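Local coordinates for protein glutathione s-transferase (Agrobacterium tumefaciens, PDB 2YCD) that probably conjugates glutathione to electrophilic compounds, herbicides perhaps among them, as a dimeric member of the glutathione transferase superfamily, at residues T20-S25 against G31-M36; E57-A62 against G71-Y76; E151-R156 against S191-D196; C183-L188 against L201-R206. One frame throughout, in Å; residues are numbered along the deposited sequence. Where two conformers were deposited one is given.

Contact 1 of 4, residues T20-S25 against G31-M36. With GTB (S-(p-nitrobenzyl)glutathione), chain B.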
# COMPACT_ATOMS: atom_id res chain seq x y z
N THR A 20 -5.16 -6.91 -17.61
CA THR A 20 -6.55 -7.33 -17.46
C THR A 20 -7.39 -6.20 -16.91
O THR A 20 -6.93 -5.40 -16.07
CB THR A 20 -6.69 -8.55 -16.55
OG1 THR A 20 -6.00 -8.29 -15.32
CG2 THR A 20 -6.11 -9.82 -17.22
N VAL A 21 -8.64 -6.13 -17.38
CA VAL A 21 -9.57 -5.05 -17.05
C VAL A 21 -10.97 -5.64 -16.99
O VAL A 21 -11.19 -6.75 -17.48
CB VAL A 21 -9.55 -3.91 -18.11
CG1 VAL A 21 -8.13 -3.40 -18.33
CG2 VAL A 21 -10.18 -4.37 -19.43
N PHE A 22 -11.92 -4.94 -16.36
CA PHE A 22 -13.31 -5.39 -16.37
C PHE A 22 -13.87 -5.32 -17.79
O PHE A 22 -13.68 -4.33 -18.50
CB PHE A 22 -14.20 -4.47 -15.51
CG PHE A 22 -14.01 -4.60 -14.02
CD1 PHE A 22 -14.48 -5.71 -13.33
CD2 PHE A 22 -13.47 -3.54 -13.30
CE1 PHE A 22 -14.34 -5.79 -11.95
CE2 PHE A 22 -13.32 -3.62 -11.92
CZ PHE A 22 -13.76 -4.74 -11.24
N GLU A 23 -14.60 -6.35 -18.20
CA GLU A 23 -15.42 -6.25 -19.40
C GLU A 23 -16.54 -5.22 -19.21
O GLU A 23 -16.79 -4.41 -20.10
CB GLU A 23 -16.00 -7.62 -19.77
CG GLU A 23 -16.73 -7.64 -21.10
CD GLU A 23 -17.17 -9.04 -21.48
OE1 GLU A 23 -17.79 -9.70 -20.63
OE2 GLU A 23 -16.86 -9.47 -22.61
N ARG A 24 -17.20 -5.26 -18.06
CA ARG A 24 -18.25 -4.30 -17.73
C ARG A 24 -17.94 -3.64 -16.39
O ARG A 24 -18.42 -4.09 -15.35
CB ARG A 24 -19.63 -4.99 -17.68
CG ARG A 24 -20.08 -5.51 -19.04
CD ARG A 24 -21.24 -6.49 -18.88
NE ARG A 24 -21.46 -7.30 -20.09
CZ ARG A 24 -22.28 -6.97 -21.08
NH1 ARG A 24 -22.99 -5.85 -21.04
NH2 ARG A 24 -22.40 -7.79 -22.12
N SER A 25 -17.15 -2.57 -16.42
CA SER A 25 -16.68 -1.95 -15.19
C SER A 25 -17.82 -1.35 -14.37
O SER A 25 -18.72 -0.72 -14.92
CB SER A 25 -15.66 -0.86 -15.47
OG SER A 25 -15.16 -0.36 -14.26
N GLY A 31 -13.37 5.81 -15.14
CA GLY A 31 -11.94 5.57 -15.00
C GLY A 31 -11.46 5.54 -13.56
O GLY A 31 -10.40 6.09 -13.23
N LEU A 32 -12.24 4.88 -12.70
CA LEU A 32 -11.89 4.83 -11.29
C LEU A 32 -11.35 3.47 -10.88
O LEU A 32 -10.79 3.35 -9.79
CB LEU A 32 -13.09 5.20 -10.42
CG LEU A 32 -13.68 6.60 -10.62
CD1 LEU A 32 -15.00 6.72 -9.85
CD2 LEU A 32 -12.69 7.68 -10.20
N ALA A 33 -11.50 2.46 -11.73
CA ALA A 33 -10.94 1.14 -11.43
C ALA A 33 -9.41 1.16 -11.54
O ALA A 33 -8.83 2.06 -12.17
CB ALA A 33 -11.56 0.07 -12.32
N ARG A 34 -8.76 0.16 -10.95
CA ARG A 34 -7.30 0.21 -10.76
C ARG A 34 -6.46 -0.09 -12.00
O ARG A 34 -5.24 -0.00 -11.95
CB ARG A 34 -6.88 -0.67 -9.57
CG ARG A 34 -7.39 -0.13 -8.24
CD ARG A 34 -7.09 -1.11 -7.12
NE ARG A 34 -7.68 -0.71 -5.84
CZ ARG A 34 -7.04 -0.01 -4.90
NH1 ARG A 34 -5.79 0.39 -5.09
NH2 ARG A 34 -7.66 0.28 -3.76
N ASP A 35 -7.11 -0.40 -13.12
CA ASP A 35 -6.39 -0.41 -14.39
C ASP A 35 -6.01 1.02 -14.81
O ASP A 35 -5.05 1.21 -15.55
CB ASP A 35 -7.23 -1.07 -15.50
CG ASP A 35 -8.55 -0.35 -15.75
OD1 ASP A 35 -9.38 -0.27 -14.81
OD2 ASP A 35 -8.78 0.16 -16.86
N MET A 36 -6.74 2.02 -14.33
CA MET A 36 -6.50 3.38 -14.80
C MET A 36 -5.07 3.90 -14.53
O MET A 36 -4.43 4.44 -15.44
CB MET A 36 -7.55 4.34 -14.25
CG MET A 36 -7.38 5.75 -14.74
SD MET A 36 -7.68 5.96 -16.53
CE MET A 36 -7.21 7.67 -16.63
N1 GTB B . -4.23 -4.04 -4.28
CA1 GTB B . -4.82 -4.34 -5.59
C1 GTB B . -4.24 -3.43 -6.64
O11 GTB B . -4.01 -2.25 -6.31
O12 GTB B . -4.03 -3.88 -7.79
CB1 GTB B . -6.35 -4.20 -5.48
CG1 GTB B . -7.04 -4.64 -6.77
CD1 GTB B . -8.54 -4.40 -6.72
OE1 GTB B . -9.05 -3.94 -5.70
N2 GTB B . -9.21 -4.71 -7.82
CA2 GTB B . -10.66 -4.51 -7.93
C2 GTB B . -11.36 -5.76 -8.39
O2 GTB B . -10.85 -6.52 -9.21
CB2 GTB B . -10.94 -3.48 -9.03
SG2 GTB B . -10.39 -1.84 -8.67
N3 GTB B . -12.56 -5.98 -7.86
CA3 GTB B . -13.43 -7.09 -8.22
C3 GTB B . -13.57 -8.12 -7.14
O31 GTB B . -13.06 -7.93 -6.03
O32 GTB B . -14.23 -9.15 -7.45
C' GTB B . -11.39 -1.27 -7.32
C1' GTB B . -12.57 -0.46 -7.79
C2' GTB B . -13.80 -1.07 -7.98
C3' GTB B . -14.89 -0.31 -8.40
C4' GTB B . -14.74 1.06 -8.62
N41 GTB B . -15.84 1.83 -9.03
O41 GTB B . -15.76 3.06 -9.12
O42 GTB B . -16.89 1.27 -9.28
C5' GTB B . -13.51 1.66 -8.41
C6' GTB B . -12.42 0.91 -7.99
O HOH W 1 -11.39 -2.17 -15.52

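Contact 2 of 4, residues E57-A62 against G71-Y76. With GTB (S-(p-nitrobenzyl)glutathione), chain B.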
# COMPACT_ATOMS: atom_id res chain seq x y z
N GLU A 57 -17.64 -13.33 -13.89
CA GLU A 57 -17.53 -14.78 -13.75
C GLU A 57 -16.13 -15.28 -14.10
O GLU A 57 -15.59 -16.14 -13.42
CB GLU A 57 -18.57 -15.47 -14.64
CG GLU A 57 -20.02 -15.24 -14.22
CD GLU A 57 -20.51 -13.82 -14.51
OE1 GLU A 57 -20.03 -13.17 -15.46
OE2 GLU A 57 -21.41 -13.36 -13.76
N ALA A 58 -15.55 -14.74 -15.17
CA ALA A 58 -14.20 -15.13 -15.57
C ALA A 58 -13.15 -14.79 -14.52
O ALA A 58 -12.19 -15.52 -14.33
CB ALA A 58 -13.84 -14.47 -16.90
N MET A 59 -13.35 -13.68 -13.81
CA MET A 59 -12.39 -13.24 -12.80
C MET A 59 -12.31 -14.19 -11.62
O MET A 59 -11.32 -14.20 -10.89
CB MET A 59 -12.75 -11.83 -12.32
CG MET A 59 -12.56 -10.79 -13.38
SD MET A 59 -13.05 -9.16 -12.81
CE MET A 59 -12.13 -9.07 -11.30
N LYS A 60 -13.37 -14.98 -11.44
CA LYS A 60 -13.45 -15.91 -10.32
C LYS A 60 -12.99 -17.32 -10.68
O LYS A 60 -12.86 -18.18 -9.81
CB LYS A 60 -14.89 -15.96 -9.79
CG LYS A 60 -15.39 -14.66 -9.20
CD LYS A 60 -16.90 -14.70 -9.00
CE LYS A 60 -17.38 -16.13 -8.77
NZ LYS A 60 -18.87 -16.19 -8.75
N GLU A 61 -12.74 -17.56 -11.97
CA GLU A 61 -12.29 -18.88 -12.43
C GLU A 61 -10.85 -19.15 -11.99
O GLU A 61 -10.04 -18.23 -11.84
CB GLU A 61 -12.37 -18.99 -13.96
CG GLU A 61 -13.71 -18.65 -14.58
CD GLU A 61 -14.75 -19.74 -14.43
OE1 GLU A 61 -14.55 -20.66 -13.61
OE2 GLU A 61 -15.77 -19.68 -15.14
N ALA A 62 -10.53 -20.43 -11.81
CA ALA A 62 -9.20 -20.82 -11.37
C ALA A 62 -8.09 -20.39 -12.34
O ALA A 62 -6.95 -20.20 -11.95
CB ALA A 62 -9.16 -22.33 -11.12
N GLY A 71 -7.95 -12.94 -7.44
CA GLY A 71 -9.07 -12.87 -8.37
C GLY A 71 -9.53 -11.47 -8.71
O GLY A 71 -10.72 -11.24 -8.96
N GLN A 72 -8.59 -10.52 -8.72
CA GLN A 72 -8.91 -9.13 -8.98
C GLN A 72 -8.17 -8.63 -10.22
O GLN A 72 -7.32 -9.32 -10.77
CB GLN A 72 -8.55 -8.27 -7.76
CG GLN A 72 -9.41 -8.59 -6.54
CD GLN A 72 -9.35 -7.55 -5.47
OE1 GLN A 72 -8.28 -7.28 -4.92
NE2 GLN A 72 -10.50 -6.96 -5.14
N ILE A 73 -8.50 -7.42 -10.65
CA ILE A 73 -7.75 -6.74 -11.72
C ILE A 73 -7.09 -5.47 -11.12
O ILE A 73 -7.57 -4.94 -10.13
CB ILE A 73 -8.64 -6.43 -12.96
CG1 ILE A 73 -9.77 -5.44 -12.64
CG2 ILE A 73 -9.23 -7.71 -13.54
CD1 ILE A 73 -9.39 -3.97 -12.81
N PRO A 74 -6.01 -4.98 -11.73
CA PRO A 74 -5.34 -5.48 -12.94
C PRO A 74 -4.18 -6.44 -12.70
O PRO A 74 -3.55 -6.44 -11.64
CB PRO A 74 -4.78 -4.19 -13.55
CG PRO A 74 -4.42 -3.35 -12.35
CD PRO A 74 -5.45 -3.68 -11.29
N SER A 75 -3.90 -7.26 -13.69
CA SER A 75 -2.62 -7.95 -13.78
C SER A 75 -1.95 -7.47 -15.06
O SER A 75 -2.60 -6.82 -15.90
CB SER A 75 -2.81 -9.48 -13.80
OG SER A 75 -3.58 -9.90 -14.90
N TYR A 76 -0.69 -7.81 -15.22
CA TYR A 76 0.17 -7.32 -16.28
C TYR A 76 0.99 -8.51 -16.77
O TYR A 76 1.63 -9.19 -15.97
CB TYR A 76 1.08 -6.24 -15.69
CG TYR A 76 2.20 -5.67 -16.54
CD1 TYR A 76 3.41 -6.35 -16.67
CD2 TYR A 76 2.08 -4.43 -17.13
CE1 TYR A 76 4.46 -5.80 -17.41
CE2 TYR A 76 3.12 -3.88 -17.86
CZ TYR A 76 4.30 -4.57 -17.99
OH TYR A 76 5.32 -4.00 -18.73
N1 GTB B . -4.23 -4.04 -4.28
CA1 GTB B . -4.82 -4.34 -5.59
C1 GTB B . -4.24 -3.43 -6.64
O11 GTB B . -4.01 -2.25 -6.31
O12 GTB B . -4.03 -3.88 -7.79
CB1 GTB B . -6.35 -4.20 -5.48
CG1 GTB B . -7.04 -4.64 -6.77
CD1 GTB B . -8.54 -4.40 -6.72
OE1 GTB B . -9.05 -3.94 -5.70
N2 GTB B . -9.21 -4.71 -7.82
CA2 GTB B . -10.66 -4.51 -7.93
C2 GTB B . -11.36 -5.76 -8.39
O2 GTB B . -10.85 -6.52 -9.21
CB2 GTB B . -10.94 -3.48 -9.03
SG2 GTB B . -10.39 -1.84 -8.67
N3 GTB B . -12.56 -5.98 -7.86
CA3 GTB B . -13.43 -7.09 -8.22
C3 GTB B . -13.57 -8.12 -7.14
O31 GTB B . -13.06 -7.93 -6.03
O32 GTB B . -14.23 -9.15 -7.45
C' GTB B . -11.39 -1.27 -7.32
C1' GTB B . -12.57 -0.46 -7.79
C2' GTB B . -13.80 -1.07 -7.98
C3' GTB B . -14.89 -0.31 -8.40
C4' GTB B . -14.74 1.06 -8.62
N41 GTB B . -15.84 1.83 -9.03
O41 GTB B . -15.76 3.06 -9.12
O42 GTB B . -16.89 1.27 -9.28
C5' GTB B . -13.51 1.66 -8.41
C6' GTB B . -12.42 0.91 -7.99

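Contact 3 of 4, residues E151-R156 against S191-D196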
# COMPACT_ATOMS: atom_id res chain seq x y z
N GLU A 151 -14.61 12.21 9.48
CA GLU A 151 -13.71 13.01 10.30
C GLU A 151 -12.24 12.59 10.11
O GLU A 151 -11.37 13.44 9.94
CB GLU A 151 -14.11 12.93 11.77
CG GLU A 151 -13.24 13.75 12.71
CD GLU A 151 -13.64 13.59 14.17
OE1 GLU A 151 -14.51 12.75 14.47
OE2 GLU A 151 -13.08 14.31 15.03
N GLN A 152 -11.98 11.29 10.11
CA GLN A 152 -10.63 10.81 9.88
C GLN A 152 -10.12 11.17 8.48
O GLN A 152 -8.94 11.52 8.30
CB GLN A 152 -10.55 9.30 10.13
CG GLN A 152 -9.17 8.73 9.87
CD GLN A 152 -8.09 9.36 10.75
OE1 GLN A 152 -7.10 9.89 10.24
NE2 GLN A 152 -8.28 9.31 12.06
N LEU A 153 -11.01 11.09 7.49
CA LEU A 153 -10.64 11.48 6.13
C LEU A 153 -10.27 12.97 6.02
O LEU A 153 -9.25 13.33 5.42
CB LEU A 153 -11.76 11.12 5.13
CG LEU A 153 -11.56 11.64 3.71
CD1 LEU A 153 -10.29 11.08 3.10
CD2 LEU A 153 -12.77 11.29 2.86
N LEU A 154 -11.10 13.84 6.59
CA LEU A 154 -10.83 15.27 6.52
C LEU A 154 -9.50 15.63 7.18
O LEU A 154 -8.78 16.48 6.69
CB LEU A 154 -11.99 16.08 7.12
CG LEU A 154 -13.35 15.87 6.44
CD1 LEU A 154 -14.42 16.79 7.04
CD2 LEU A 154 -13.25 16.08 4.95
N LYS A 155 -9.16 14.94 8.27
CA LYS A 155 -7.87 15.14 8.92
C LYS A 155 -6.70 14.79 7.98
O LYS A 155 -5.74 15.54 7.87
CB LYS A 155 -7.82 14.34 10.22
CG LYS A 155 -6.51 14.45 10.98
CD LYS A 155 -6.62 13.82 12.35
CE LYS A 155 -5.31 13.96 13.13
NZ LYS A 155 -4.20 13.15 12.53
N ARG A 156 -6.79 13.65 7.29
CA ARG A 156 -5.75 13.27 6.34
C ARG A 156 -5.66 14.23 5.15
O ARG A 156 -4.57 14.52 4.67
CB ARG A 156 -5.98 11.84 5.82
CG ARG A 156 -5.72 10.78 6.86
CD ARG A 156 -4.23 10.58 7.13
NE ARG A 156 -4.05 9.54 8.13
CZ ARG A 156 -3.64 9.74 9.38
NH1 ARG A 156 -3.32 10.95 9.80
NH2 ARG A 156 -3.52 8.70 10.20
N SER A 191 -18.25 12.80 -4.30
CA SER A 191 -18.64 13.25 -2.96
C SER A 191 -18.60 14.77 -2.83
O SER A 191 -19.24 15.33 -1.94
CB SER A 191 -17.72 12.63 -1.91
OG SER A 191 -16.43 13.25 -1.92
N GLY A 192 -17.83 15.42 -3.69
CA GLY A 192 -17.66 16.87 -3.62
C GLY A 192 -16.70 17.34 -2.53
O GLY A 192 -16.43 18.54 -2.41
N ILE A 193 -16.17 16.40 -1.75
CA ILE A 193 -15.29 16.74 -0.64
C ILE A 193 -14.06 17.57 -1.04
O ILE A 193 -13.61 18.45 -0.29
CB ILE A 193 -14.86 15.47 0.15
CG1 ILE A 193 -16.06 14.93 0.93
CG2 ILE A 193 -13.70 15.78 1.08
CD1 ILE A 193 -15.86 13.55 1.51
N LEU A 194 -13.52 17.32 -2.23
CA LEU A 194 -12.32 18.04 -2.65
C LEU A 194 -12.55 19.53 -2.93
O LEU A 194 -11.60 20.30 -3.01
CB LEU A 194 -11.69 17.38 -3.87
CG LEU A 194 -11.11 16.00 -3.57
CD1 LEU A 194 -10.66 15.35 -4.86
CD2 LEU A 194 -9.96 16.10 -2.55
N LYS A 195 -13.80 19.93 -3.11
CA LYS A 195 -14.09 21.35 -3.31
C LYS A 195 -13.66 22.18 -2.09
O LYS A 195 -13.38 23.37 -2.21
CB LYS A 195 -15.58 21.57 -3.60
CG LYS A 195 -16.08 20.85 -4.86
CD LYS A 195 -17.60 20.87 -4.96
CE LYS A 195 -18.13 22.29 -5.14
NZ LYS A 195 -19.60 22.29 -5.39
N ASP A 196 -13.58 21.54 -0.93
CA ASP A 196 -13.15 22.22 0.28
C ASP A 196 -11.63 22.24 0.44
O ASP A 196 -11.12 22.78 1.42
CB ASP A 196 -13.80 21.59 1.51
CG ASP A 196 -15.28 21.89 1.59
OD1 ASP A 196 -15.68 23.02 1.24
OD2 ASP A 196 -16.05 20.99 1.99

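Contact 4 of 4, residues C183-L188 against L201-R206. With GTB (S-(p-nitrobenzyl)glutathione), chain B.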
# COMPACT_ATOMS: atom_id res chain seq x y z
N CYS A 183 -5.11 9.18 -8.96
CA CYS A 183 -6.14 8.17 -9.17
C CYS A 183 -6.87 7.81 -7.88
O CYS A 183 -8.09 7.58 -7.91
CB CYS A 183 -5.57 6.92 -9.86
SG CYS A 183 -5.09 7.18 -11.59
N VAL A 184 -6.15 7.80 -6.76
CA VAL A 184 -6.77 7.59 -5.44
C VAL A 184 -7.73 8.76 -5.11
O VAL A 184 -8.89 8.55 -4.72
CB VAL A 184 -5.65 7.38 -4.35
CG1 VAL A 184 -6.17 7.65 -2.94
CG2 VAL A 184 -5.03 5.97 -4.47
N LEU A 185 -7.25 9.99 -5.26
CA LEU A 185 -8.06 11.16 -4.91
C LEU A 185 -9.32 11.26 -5.76
O LEU A 185 -10.35 11.76 -5.28
CB LEU A 185 -7.23 12.44 -5.04
CG LEU A 185 -6.15 12.64 -3.98
CD1 LEU A 185 -5.26 13.81 -4.36
CD2 LEU A 185 -6.77 12.86 -2.61
N ARG A 186 -9.25 10.80 -7.00
CA ARG A 186 -10.42 10.85 -7.87
C ARG A 186 -11.60 10.04 -7.35
O ARG A 186 -12.73 10.30 -7.77
CB ARG A 186 -10.07 10.44 -9.31
CG ARG A 186 -9.28 11.51 -10.07
CD ARG A 186 -9.28 11.24 -11.61
NE ARG A 186 -10.66 11.29 -12.12
CZ ARG A 186 -11.28 10.33 -12.81
NH1 ARG A 186 -10.66 9.21 -13.14
NH2 ARG A 186 -12.55 10.50 -13.18
N ARG A 187 -11.36 9.08 -6.45
CA ARG A 187 -12.48 8.37 -5.82
C ARG A 187 -13.37 9.28 -4.99
O ARG A 187 -14.48 8.90 -4.63
CB ARG A 187 -11.97 7.19 -5.00
CG ARG A 187 -11.24 6.19 -5.88
CD ARG A 187 -10.82 4.96 -5.14
NE ARG A 187 -11.95 4.06 -4.93
CZ ARG A 187 -11.86 2.74 -4.89
NH1 ARG A 187 -10.68 2.14 -5.05
NH2 ARG A 187 -12.94 2.01 -4.68
N LEU A 188 -12.89 10.49 -4.72
CA LEU A 188 -13.68 11.48 -3.97
C LEU A 188 -14.44 12.46 -4.84
O LEU A 188 -15.16 13.32 -4.30
CB LEU A 188 -12.78 12.29 -3.03
CG LEU A 188 -12.16 11.50 -1.89
CD1 LEU A 188 -11.21 12.40 -1.13
CD2 LEU A 188 -13.24 10.95 -0.96
N LEU A 201 -7.87 19.89 -5.20
CA LEU A 201 -8.70 19.92 -6.39
C LEU A 201 -7.89 20.35 -7.61
O LEU A 201 -7.97 19.74 -8.67
CB LEU A 201 -9.86 20.90 -6.17
CG LEU A 201 -10.84 21.00 -7.34
CD1 LEU A 201 -11.42 19.63 -7.67
CD2 LEU A 201 -11.94 21.99 -6.97
N ALA A 202 -7.11 21.42 -7.46
CA ALA A 202 -6.30 21.93 -8.56
C ALA A 202 -5.23 20.92 -8.97
O ALA A 202 -4.91 20.79 -10.15
CB ALA A 202 -5.66 23.28 -8.17
N TYR A 203 -4.68 20.23 -7.97
CA TYR A 203 -3.69 19.17 -8.20
C TYR A 203 -4.29 18.03 -9.05
O TYR A 203 -3.73 17.63 -10.06
CB TYR A 203 -3.18 18.68 -6.84
CG TYR A 203 -2.32 17.43 -6.85
CD1 TYR A 203 -1.04 17.44 -7.40
CD2 TYR A 203 -2.79 16.24 -6.30
CE1 TYR A 203 -0.25 16.30 -7.40
CE2 TYR A 203 -2.01 15.10 -6.28
CZ TYR A 203 -0.75 15.12 -6.83
OH TYR A 203 0.02 13.98 -6.84
N VAL A 204 -5.46 17.55 -8.65
CA VAL A 204 -6.14 16.51 -9.42
C VAL A 204 -6.42 17.00 -10.85
O VAL A 204 -6.18 16.27 -11.82
CB VAL A 204 -7.45 16.11 -8.73
CG1 VAL A 204 -8.32 15.26 -9.67
CG2 VAL A 204 -7.15 15.36 -7.44
N GLU A 205 -6.91 18.23 -10.99
CA GLU A 205 -7.17 18.78 -12.32
C GLU A 205 -5.90 18.92 -13.16
O GLU A 205 -5.93 18.69 -14.39
CB GLU A 205 -7.95 20.11 -12.26
CG GLU A 205 -9.37 19.96 -11.70
CD GLU A 205 -10.24 18.98 -12.47
OE1 GLU A 205 -10.04 18.82 -13.69
OE2 GLU A 205 -11.14 18.35 -11.85
N ARG A 206 -4.78 19.27 -12.53
CA ARG A 206 -3.51 19.35 -13.26
C ARG A 206 -3.14 18.00 -13.89
O ARG A 206 -2.64 17.93 -15.02
CB ARG A 206 -2.37 19.82 -12.35
CG ARG A 206 -2.35 21.33 -12.12
CD ARG A 206 -0.99 21.80 -11.60
NE ARG A 206 -0.69 21.29 -10.28
CZ ARG A 206 -1.21 21.76 -9.16
NH1 ARG A 206 -2.09 22.76 -9.20
NH2 ARG A 206 -0.86 21.23 -8.00
N1 GTB B . -4.23 -4.04 -4.28
CA1 GTB B . -4.82 -4.34 -5.59
C1 GTB B . -4.24 -3.43 -6.64
O11 GTB B . -4.01 -2.25 -6.31
O12 GTB B . -4.03 -3.88 -7.79
CB1 GTB B . -6.35 -4.20 -5.48
CG1 GTB B . -7.04 -4.64 -6.77
CD1 GTB B . -8.54 -4.40 -6.72
OE1 GTB B . -9.05 -3.94 -5.70
N2 GTB B . -9.21 -4.71 -7.82
CA2 GTB B . -10.66 -4.51 -7.93
C2 GTB B . -11.36 -5.76 -8.39
O2 GTB B . -10.85 -6.52 -9.21
CB2 GTB B . -10.94 -3.48 -9.03
SG2 GTB B . -10.39 -1.84 -8.67
N3 GTB B . -12.56 -5.98 -7.86
CA3 GTB B . -13.43 -7.09 -8.22
C3 GTB B . -13.57 -8.12 -7.14
O31 GTB B . -13.06 -7.93 -6.03
O32 GTB B . -14.23 -9.15 -7.45
C' GTB B . -11.39 -1.27 -7.32
C1' GTB B . -12.57 -0.46 -7.79
C2' GTB B . -13.80 -1.07 -7.98
C3' GTB B . -14.89 -0.31 -8.40
C4' GTB B . -14.74 1.06 -8.62
N41 GTB B . -15.84 1.83 -9.03
O41 GTB B . -15.76 3.06 -9.12
O42 GTB B . -16.89 1.27 -9.28
C5' GTB B . -13.51 1.66 -8.41
C6' GTB B . -12.42 0.91 -7.99

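Contact 1 of 4, residues T20-S25 against G31-M36
The phenyl ring of Phe22 meets Ala33 at its edge, where the methyl carbon CB lies near the ring plane and 4.1 Å from CE2. CE2 is also 3.7 Å from CB2 in the cysteinyl unit of the bound S-(p-nitrobenzyl)glutathione, which comes at the ring obliquely. Phe22 thus touches both Ala33 and the ligand, and it illustrates how the thioredoxin-like domain of glutathione transferases uses the turn from its first strand, 18-22, into helix 35-45. This is the opening half of a beta-alpha-beta unit completed by strand 50-54. With CG of Phe22 anti to the carbonyl carbon (chi1 -72°), the ring swings from the strand end toward Ala33 and the pocket. Ala33 touches three neighbours. Its CB also meets Ser25 OG, while its CA backs onto the nitrobenzyl ring at C6', 3.8 Å away. That ring atom additionally receives the backbone of the preceding residue, with Leu32 O 3.4 Å from C6'.

At the strand itself the contact changes character. Val21 CG1 lies against Asp35 CB at 3.8 Å, the two side chains crossing at about a right angle. Asp35 holds CG between its backbone N and carbonyl carbon (chi1 60°), which leaves the carboxylate beside Val21, OD2 3.9 Å from CG1. OD2 forms a salt bridge with Arg39 one turn along the helix. OD1 is linked to the strand by a water, which accepts from Phe22 N (N to water O 2.9 Å) and gives a weak hydrogen bond to Asp35 OD1.

Contact 2 of 4, residues E57-A62 against G71-Y76
Gly71 meets Met59 through its carbonyl group: Met59 CE rests 3.5 Å from Gly71 O, a van der Waals approach by a methyl group. The glycine backbone has positive phi. At Gln72 the backbone still touches Met59, CE lying 4.0 Å from Gln72 CA, while the side chain turns to the ligand. That side chain, extended beyond CG, lies alongside glutathione and ends in a hydrogen bond from NE2 to O31 of the glycyl carboxylate, 2.9 Å long and fairly straight at 163°. Its own backbone N is held by Gln68 OE1.

Ile73 works in both directions. Its CG2 branch, anti to the carbonyl carbon, receives Met59 CE at 3.9 Å; the bend of the methionine at chi3 (51°) turns that methyl inward, and the same CE also stands 3.5 Å from O2 of the ligand. The backbone of Ile73 grips the cysteinyl unit with a pair of hydrogen bonds, Ile73 N to O2 at 2.9 Å and ligand N2 to Ile73 O at 2.8 Å. Such pairing, just before a cis-proline, is the classic way in which the thioredoxin-like domain of glutathione transferases reads the peptide backbone of its substrate. Here the cis residue is Pro74, whose ring carbon CD comes 3.8 Å from O12 of the gamma-glutamyl carboxylate. The chain then runs on into the strand that includes Tyr76; Ser75 N is hydrogen-bonded to Thr20 OG1, and Tyr76 pairs through its backbone with Leu83 of the neighbouring strand 81-84.

Contact 3 of 4, residues E151-R156 against S191-D196
Apolar packing carries the whole meeting of Leu153, Leu154 and Ile193. Leu153 and Ile193 reach toward each other tip to tip, Leu153 CD2 to Ile193 CD1 at 4.1 Å. Leu153 attains this by setting CG anti to its backbone N (chi1 172°), which directs the branch off the helix and toward the facing turn. Leu154, one residue on, comes obliquely instead, and its CD2 touches Ile193 CG2 at 3.9 Å. The two branches of a single isoleucine are thereby divided between consecutive leucines, one buried and one partly exposed. Phe129 of helix 105-135 touches both Leu153 and Ile193, and Leu154 also reaches Tyr197.

None of the hydrogen bonds joins the two segments. Within the all-helical C-terminal domain of the glutathione transferase fold, residues 191-196 link helix 176-185 to helix 198-208. An ST turn, in which Ser191 OG accepts from Ile193 N at 3.2 Å with an angle of 165°, leads into a 3-10 segment, 193-196, which carries Ile193. The same OG is hydrogen-bonded to Leu188 O, which ties the turn back to the chain just before it.

On the helix, Arg156 and Lys155 take no part in the packing against Ile193. Gln152 OE1 sits over one face of the Arg156 guanidinium, 3.6 Å above its plane. Arg156 and Lys155 both form salt bridges with Glu159, through NH1 and NZ respectively, and Arg156 also packs on Gln72 of the second subunit.

Contact 4 of 4, residues C183-L188 against L201-R206
Two helices of the C-terminal domain, 176-185 and 198-208, pack here with Leu185 set against Val204 and Tyr203. Val204 touches both Leu185 and Arg186. Its CG2 fits against Leu185 CB at 3.8 Å and also meets Leu185 CD1, while its CG1, anti to the backbone N (chi1 168°), lies 3.9 Å from Arg186 CG. The forked valine therefore touches two successive residues, one of them only through the aliphatic part of an arginine. Leu185 CD1 continues to the edge of the Tyr203 ring, in plane with it, at 4.0 Å from CD2.

In this all-helical C-terminal domain of the glutathione transferase fold, the polar ends of these side chains have partners outside the two segments. Tyr203 OH is hydrogen-bonded to Asp178, and the bent chain of Arg186 carries its guanidinium to Arg30 O and into a salt bridge with Glu189.

The following residue, Arg187, faces the ligand. C6' of the nitrobenzyl ring lies over one face of its guanidinium, 3.2 Å above the plane and offset toward the rim; Arg187 NH2 comes within 3.5 Å of that carbon.

In the fold
All four contacts are largely buried, although contact 3 includes the partly exposed Leu154. Contacts 1 and 2 share the sheet of the thioredoxin-like domain, through its adjacent strands 18-22 and 75-78. Their chemistry is mixed, with side-chain packing beside water or ligand hydrogen bonds. Contacts 3 and 4 belong to the helical domain, cross along the chain and join at touching leucines; across their segments they are apolar. Contact 3 stands apart, the Leu153 side chain about 14 Å from a bound conjugate, and contacts 2 and 3 lie on opposite sides of the chain's centre. Contact 1 touches contact 4, and both border the nitrobenzyl ring; contact 2 hydrogen-bonds the peptide part, which contact 1 also touches.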